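Local coordinates for AtxE2 (PDB 5TXE), which hydrolyses the isopeptide bond of the lasso peptides astexin-2 and astexin-3, converting them to linear peptides, at residues P40-V44 against R646-N651. The protein carries 1 engineered substitution. Sequence-based numbering, arbitrary orientation.
Sequences PEVLV and RLAVYN
Pro40, Leu43 and Val44 of helix 40-44 pack on Leu647 and Tyr650 of helix 643-662, which belongs to the alpha/beta-hydrolase domain of this prolyl oligopeptidase relative. The pairing illustrates how helical segments 602 residues apart in sequence meet through apolar side chains: the axes run 141° apart, 9.7 Å at closest approach. CD1 of Leu647 lies 3.7 Å from Pro40 CB and also reaches Val44 CG1. Tyr650 wedges its ring between the helices, CG anti to the carbonyl carbon (chi1 -75°) carrying it across toward Leu43 and Val44; Leu43 CD2 approaches CE2 obliquely at 3.5 Å, Pro40 O and Val44 N lie at the ring edge, and Arg646 CG lies over one face, offset toward the rim. Tyr650 OH accepts a hydrogen bond from a water (2.8 Å) that also donates weakly to Leu43 O, while Asp450 gives the hydroxyl a second partner. Replacing Tyr650 by alanine is likely to open a gap beside Leu43 and Val44 and to leave Asp450 and the water without the hydroxyl they share. The carboxylate of Glu41 and the amide of Asn651 are inclined by 23°, OE2 standing 3.6 Å from ND2, and Asn651 OD1 sits 3.4 Å from Pro40 CG.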
loop_
_atom_site.group_PDB
_atom_site.type_symbol
_atom_site.label_atom_id
_atom_site.label_comp_id
_atom_site.label_asym_id
_atom_site.label_seq_id
_atom_site.Cartn_x
_atom_site.Cartn_y
_atom_site.Cartn_z
ATOM N N PRO A 40 1.042 -9.346 19.045
ATOM C CA PRO A 40 0.152 -9.305 17.867
ATOM C C PRO A 40 -1.246 -8.747 18.165
ATOM O O PRO A 40 -1.793 -8.057 17.354
ATOM C CB PRO A 40 0.049 -10.769 17.462
ATOM C CG PRO A 40 1.332 -11.370 17.959
ATOM C CD PRO A 40 1.549 -10.706 19.283
ATOM N N GLU A 41 -1.766 -9.010 19.355
ATOM C CA GLU A 41 -3.076 -8.482 19.837
ATOM C C GLU A 41 -3.071 -6.953 19.905
ATOM O O GLU A 41 -4.043 -6.317 19.553
ATOM C CB GLU A 41 -3.475 -9.140 21.203
ATOM C CG GLU A 41 -3.947 -10.636 21.121
ATOM C CD GLU A 41 -2.816 -11.676 20.826
ATOM O OE1 GLU A 41 -1.584 -11.405 21.111
ATOM O OE2 GLU A 41 -3.137 -12.795 20.271
ATOM N N VAL A 42 -1.947 -6.368 20.308
ATOM C CA VAL A 42 -1.822 -4.922 20.356
ATOM C C VAL A 42 -1.711 -4.364 18.935
ATOM O O VAL A 42 -2.404 -3.425 18.583
ATOM C CB VAL A 42 -0.602 -4.487 21.226
ATOM C CG1 VAL A 42 -0.434 -2.966 21.240
ATOM C CG2 VAL A 42 -0.782 -4.986 22.659
ATOM N N LEU A 43 -0.856 -4.976 18.115
ATOM C CA LEU A 43 -0.586 -4.460 16.775
ATOM C C LEU A 43 -1.829 -4.458 15.891
ATOM O O LEU A 43 -2.126 -3.486 15.201
ATOM C CB LEU A 43 0.503 -5.295 16.120
ATOM C CG LEU A 43 0.903 -4.907 14.710
ATOM C CD1 LEU A 43 1.462 -3.484 14.724
ATOM C CD2 LEU A 43 1.930 -5.880 14.131
ATOM N N VAL A 44 -2.575 -5.551 15.899
ATOM C CA VAL A 44 -3.713 -5.624 15.014
ATOM C C VAL A 44 -4.773 -4.586 15.395
ATOM O O VAL A 44 -5.530 -4.134 14.535
ATOM C CB VAL A 44 -4.311 -7.048 14.947
ATOM C CG1 VAL A 44 -5.043 -7.408 16.228
ATOM C CG2 VAL A 44 -5.340 -7.151 13.822
ATOM N N ARG A 646 -6.005 -11.530 10.002
ATOM C CA ARG A 646 -4.690 -10.888 10.142
ATOM C C ARG A 646 -4.042 -11.318 11.413
ATOM O O ARG A 646 -2.868 -11.658 11.429
ATOM C CB ARG A 646 -4.829 -9.384 10.098
ATOM C CG ARG A 646 -3.545 -8.585 10.442
ATOM C CD ARG A 646 -3.595 -7.142 9.910
ATOM N NE ARG A 646 -3.314 -7.133 8.470
ATOM C CZ ARG A 646 -4.210 -6.973 7.504
ATOM N NH1 ARG A 646 -5.507 -6.678 7.755
ATOM N NH2 ARG A 646 -3.801 -7.104 6.253
ATOM N N LEU A 647 -4.802 -11.353 12.507
ATOM C CA LEU A 647 -4.229 -11.770 13.762
ATOM C C LEU A 647 -3.720 -13.193 13.719
ATOM O O LEU A 647 -2.689 -13.514 14.279
ATOM C CB LEU A 647 -5.257 -11.588 14.895
ATOM C CG LEU A 647 -4.772 -12.053 16.275
ATOM C CD1 LEU A 647 -3.536 -11.298 16.680
ATOM C CD2 LEU A 647 -5.846 -11.849 17.357
ATOM N N ALA A 648 -4.472 -14.066 13.045
ATOM C CA ALA A 648 -4.115 -15.464 12.934
ATOM C C ALA A 648 -2.881 -15.621 12.048
ATOM O O ALA A 648 -2.032 -16.403 12.335
ATOM C CB ALA A 648 -5.278 -16.208 12.345
ATOM N N VAL A 649 -2.766 -14.814 11.015
ATOM C CA VAL A 649 -1.573 -14.788 10.200
ATOM C C VAL A 649 -0.324 -14.360 11.026
ATOM O O VAL A 649 0.694 -15.041 11.024
ATOM C CB VAL A 649 -1.766 -13.835 9.026
ATOM C CG1 VAL A 649 -0.438 -13.583 8.276
ATOM C CG2 VAL A 649 -2.738 -14.458 8.048
ATOM N N TYR A 650 -0.442 -13.230 11.737
ATOM C CA TYR A 650 0.596 -12.761 12.655
ATOM C C TYR A 650 1.060 -13.874 13.567
ATOM O O TYR A 650 2.261 -14.146 13.682
ATOM C CB TYR A 650 0.088 -11.654 13.558
ATOM C CG TYR A 650 -0.092 -10.267 12.972
ATOM C CD1 TYR A 650 0.308 -9.916 11.678
ATOM C CD2 TYR A 650 -0.650 -9.261 13.757
ATOM C CE1 TYR A 650 0.107 -8.620 11.175
ATOM C CE2 TYR A 650 -0.796 -7.960 13.289
ATOM C CZ TYR A 650 -0.406 -7.636 12.017
ATOM O OH TYR A 650 -0.552 -6.338 11.658
ATOM N N ASN A 651 0.115 -14.538 14.219
ATOM C CA ASN A 651 0.476 -15.538 15.238
ATOM C C ASN A 651 1.097 -16.787 14.662
ATOM O O ASN A 651 2.032 -17.331 15.241
ATOM C CB ASN A 651 -0.734 -15.942 16.038
ATOM C CG ASN A 651 -1.070 -14.917 17.097
ATOM O OD1 ASN A 651 -0.193 -14.359 17.700
ATOM N ND2 ASN A 651 -2.328 -14.698 17.337
HETATM O O HOH W 1 -2.143 -4.068 11.904
#